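Local coordinates for polyphosphate kinase (Porphyromonas gingivalis, PDB 2O8R), which probably catalyses the reversible transfer of the terminal phosphate of ATP onto a growing long-chain polyphosphate, at residues S229-K233 against R274-V279. The protein carries 3 engineered substitutions. Numbering follows the deposited sequence.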
ATOM      1  N   SER A 229      15.580 -22.354 -22.270  1.00 64.01           N
ATOM      2  CA  SER A 229      14.441 -21.609 -21.782  1.00 64.23           C
ATOM      3  C   SER A 229      14.474 -20.227 -22.409  1.00 60.88           C
ATOM      4  O   SER A 229      15.529 -19.761 -22.852  1.00 56.80           O
ATOM      5  CB  SER A 229      14.421 -21.544 -20.253  1.00 64.88           C
ATOM      6  OG  SER A 229      15.490 -20.773 -19.746  1.00 70.18           O
ATOM      7  N   TYR A 230      13.302 -19.599 -22.479  1.00 53.82           N
ATOM      8  CA  TYR A 230      13.149 -18.289 -23.098  1.00 48.54           C
ATOM      9  C   TYR A 230      12.150 -17.470 -22.295  1.00 54.46           C
ATOM     10  O   TYR A 230      11.106 -17.987 -21.874  1.00 50.38           O
ATOM     11  CB  TYR A 230      12.646 -18.429 -24.528  1.00 65.57           C
ATOM     12  CG  TYR A 230      13.175 -19.635 -25.280  1.00 79.29           C
ATOM     13  CD1 TYR A 230      14.276 -19.522 -26.126  1.00 62.60           C
ATOM     14  CD2 TYR A 230      12.563 -20.886 -25.155  1.00 77.30           C
ATOM     15  CE1 TYR A 230      14.753 -20.615 -26.821  1.00 71.97           C
ATOM     16  CE2 TYR A 230      13.041 -21.988 -25.844  1.00 78.89           C
ATOM     17  CZ  TYR A 230      14.134 -21.844 -26.680  1.00 73.58           C
ATOM     18  OH  TYR A 230      14.612 -22.934 -27.370  1.00 72.00           O
ATOM     19  N   SER A 231      12.481 -16.201 -22.071  1.00 58.81           N
ATOM     20  CA  SER A 231      11.621 -15.305 -21.312  1.00 56.80           C
ATOM     21  C   SER A 231      10.508 -14.855 -22.221  1.00 62.64           C
ATOM     22  O   SER A 231      10.742 -14.510 -23.382  1.00 54.31           O
ATOM     23  CB  SER A 231      12.387 -14.079 -20.805  1.00 58.89           C
ATOM     24  OG  SER A 231      13.488 -14.456 -20.004  1.00 81.80           O
ATOM     25  N   ILE A 232       9.294 -14.878 -21.690  1.00 55.18           N
ATOM     26  CA  ILE A 232       8.145 -14.360 -22.401  1.00 57.42           C
ATOM     27  C   ILE A 232       7.376 -13.370 -21.537  1.00 56.98           C
ATOM     28  O   ILE A 232       7.533 -13.341 -20.317  1.00 67.86           O
ATOM     29  CB  ILE A 232       7.204 -15.482 -22.870  1.00 65.68           C
ATOM     30  CG1 ILE A 232       6.810 -16.384 -21.693  1.00 60.50           C
ATOM     31  CG2 ILE A 232       7.848 -16.269 -24.010  1.00 64.78           C
ATOM     32  CD1 ILE A 232       5.663 -17.318 -21.988  1.00 48.28           C
ATOM     33  N   LYS A 233       6.545 -12.569 -22.195  1.00 61.93           N
ATOM     34  CA  LYS A 233       5.719 -11.552 -21.562  1.00 62.38           C
ATOM     35  C   LYS A 233       4.519 -11.310 -22.470  1.00 64.96           C
ATOM     36  O   LYS A 233       4.660 -11.234 -23.693  1.00 63.12           O
ATOM     37  CB  LYS A 233       6.533 -10.269 -21.406  1.00 68.12           C
ATOM     38  CG  LYS A 233       5.749  -9.010 -21.051  1.00 74.32           C
ATOM     39  CD  LYS A 233       6.681  -7.801 -21.052  1.00 73.05           C
ATOM     40  CE  LYS A 233       5.924  -6.492 -21.145  1.00 84.36           C
ATOM     41  NZ  LYS A 233       5.212  -6.161 -19.885  1.00 95.21           N
ATOM     42  N   ARG A 274      15.753 -15.492 -29.646  1.00 83.08           N
ATOM     43  CA  ARG A 274      16.396 -16.782 -29.882  1.00 79.23           C
ATOM     44  C   ARG A 274      15.370 -17.915 -29.941  1.00 82.71           C
ATOM     45  O   ARG A 274      15.722 -19.044 -30.270  1.00 92.94           O
ATOM     46  CB  ARG A 274      17.415 -17.096 -28.776  1.00 74.94           C
ATOM     47  CG  ARG A 274      18.607 -16.163 -28.700  1.00 89.49           C
ATOM     48  CD  ARG A 274      19.334 -16.285 -27.359  1.00 93.44           C
ATOM     49  NE  ARG A 274      20.459 -17.222 -27.398  1.00120.66           N
ATOM     50  CZ  ARG A 274      21.730 -16.873 -27.605  1.00118.23           C
ATOM     51  NH1 ARG A 274      22.054 -15.599 -27.800  1.00109.95           N
ATOM     52  NH2 ARG A 274      22.683 -17.802 -27.616  1.00 81.47           N
HETATM   53  N   MSE A 275      14.111 -17.611 -29.620  1.00 78.32           N
HETATM   54  CA  MSE A 275      13.068 -18.625 -29.516  1.00 82.88           C
HETATM   55  C   MSE A 275      12.626 -19.090 -30.888  1.00 95.11           C
HETATM   56  O   MSE A 275      12.246 -18.265 -31.721  1.00108.08           O
HETATM   57  CB  MSE A 275      11.863 -18.069 -28.774  1.00 76.12           C
HETATM   58  CG  MSE A 275      11.142 -19.086 -27.930  1.00 81.44           C
HETATM   59 SE   MSE A 275       9.399 -18.475 -27.323  1.00 99.34          SE
HETATM   60  CE  MSE A 275       9.220 -19.457 -25.680  1.00 94.19           C
ATOM     61  N   PRO A 276      12.695 -20.412 -31.137  1.00102.24           N
ATOM     62  CA  PRO A 276      12.147 -21.026 -32.351  1.00104.23           C
ATOM     63  C   PRO A 276      10.626 -20.894 -32.408  1.00106.23           C
ATOM     64  O   PRO A 276       9.975 -20.810 -31.367  1.00102.74           O
ATOM     65  CB  PRO A 276      12.546 -22.499 -32.209  1.00102.41           C
ATOM     66  CG  PRO A 276      13.682 -22.501 -31.234  1.00 96.53           C
ATOM     67  CD  PRO A 276      13.350 -21.410 -30.273  1.00 98.17           C
ATOM     68  N   ASP A 277      10.067 -20.872 -33.615  1.00111.07           N
ATOM     69  CA  ASP A 277       8.623 -20.654 -33.778  1.00112.38           C
ATOM     70  C   ASP A 277       7.789 -21.862 -33.366  1.00106.65           C
ATOM     71  O   ASP A 277       6.615 -21.711 -33.020  1.00100.85           O
ATOM     72  CB  ASP A 277       8.276 -20.233 -35.209  1.00107.71           C
ATOM     73  CG  ASP A 277       9.160 -19.114 -35.715  1.00118.82           C
ATOM     74  OD1 ASP A 277      10.391 -19.320 -35.801  1.00128.48           O
ATOM     75  OD2 ASP A 277       8.628 -18.032 -36.038  1.00119.63           O
ATOM     76  N   GLU A 278       8.396 -23.050 -33.394  1.00 94.46           N
ATOM     77  CA  GLU A 278       7.713 -24.266 -32.958  1.00107.68           C
ATOM     78  C   GLU A 278       7.217 -24.118 -31.525  1.00112.75           C
ATOM     79  O   GLU A 278       6.086 -24.495 -31.207  1.00110.42           O
ATOM     80  CB  GLU A 278       8.615 -25.496 -33.070  1.00104.69           C
ATOM     81  CG  GLU A 278       9.083 -25.813 -34.475  1.00109.80           C
ATOM     82  CD  GLU A 278      10.522 -25.406 -34.710  1.00111.26           C
ATOM     83  OE1 GLU A 278      11.429 -26.105 -34.208  1.00 97.93           O
ATOM     84  OE2 GLU A 278      10.747 -24.395 -35.406  1.00117.08           O
ATOM     85  N   VAL A 279       8.066 -23.550 -30.671  1.00112.66           N
ATOM     86  CA  VAL A 279       7.708 -23.328 -29.274  1.00105.96           C
ATOM     87  C   VAL A 279       6.757 -22.131 -29.120  1.00106.21           C
ATOM     88  O   VAL A 279       5.922 -22.105 -28.206  1.00 93.98           O
ATOM     89  CB  VAL A 279       8.969 -23.272 -28.349  1.00104.31           C
ATOM     90  CG1 VAL A 279      10.021 -22.361 -28.904  1.00 76.90           C
ATOM     91  CG2 VAL A 279       8.607 -22.909 -26.906  1.00 95.60           C
TER
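Met275, a selenomethionine, sets its CG over one face of the Tyr230 ring: this atom sits 3.6 Å from the centroid of that ring and 20° off the ring normal, a CH-pi contact, while its SE lies obliquely, 5.0 Å from the same centroid, as in a Met-aromatic contact. The closest pair here is Tyr230 CG to Met275 CG, 3.4 Å. An extended chi2 and chi3 (both t) extend the Met275 side chain beyond the ring to Ile232, two residues along the strand, where Met275 CE lies 3.9 Å from Ile232 CG2. Strand alternation explains the pattern: CA-to-CB of Tyr230 and Ile232 points toward 274-279, whereas Ser229 points away and Ser231 sideways. At the far end of the ring, Tyr230 OH comes within 3.5 Å of Pro276 CD; on the ring's side, Val279 CG1 touches Tyr230 CE2 at 4.3 Å. Tyr230 thus packs against both the residue before the N-cap Pro276 and the first turn of helix 277-283, which has a weak hydrogen bond from Val279 N to Pro276 O (3.4 Å). The contact rests on side-chain packing; the strand's backbone pairs with its sheet neighbours, through backbone hydrogen bonds of Tyr230 with Ala165 and Ser231 with Asp272. Met275 also touches Ala165, and Val279 touches Tyr179, so the patch spreads over strands 163-169 and 178-183. Away from the annotated sites, this is the apolar packing of a strand-loop-helix connection, in which the chain leaves strand 268-272 and folds back over one face of the mixed sheet of the PPK1 middle domain.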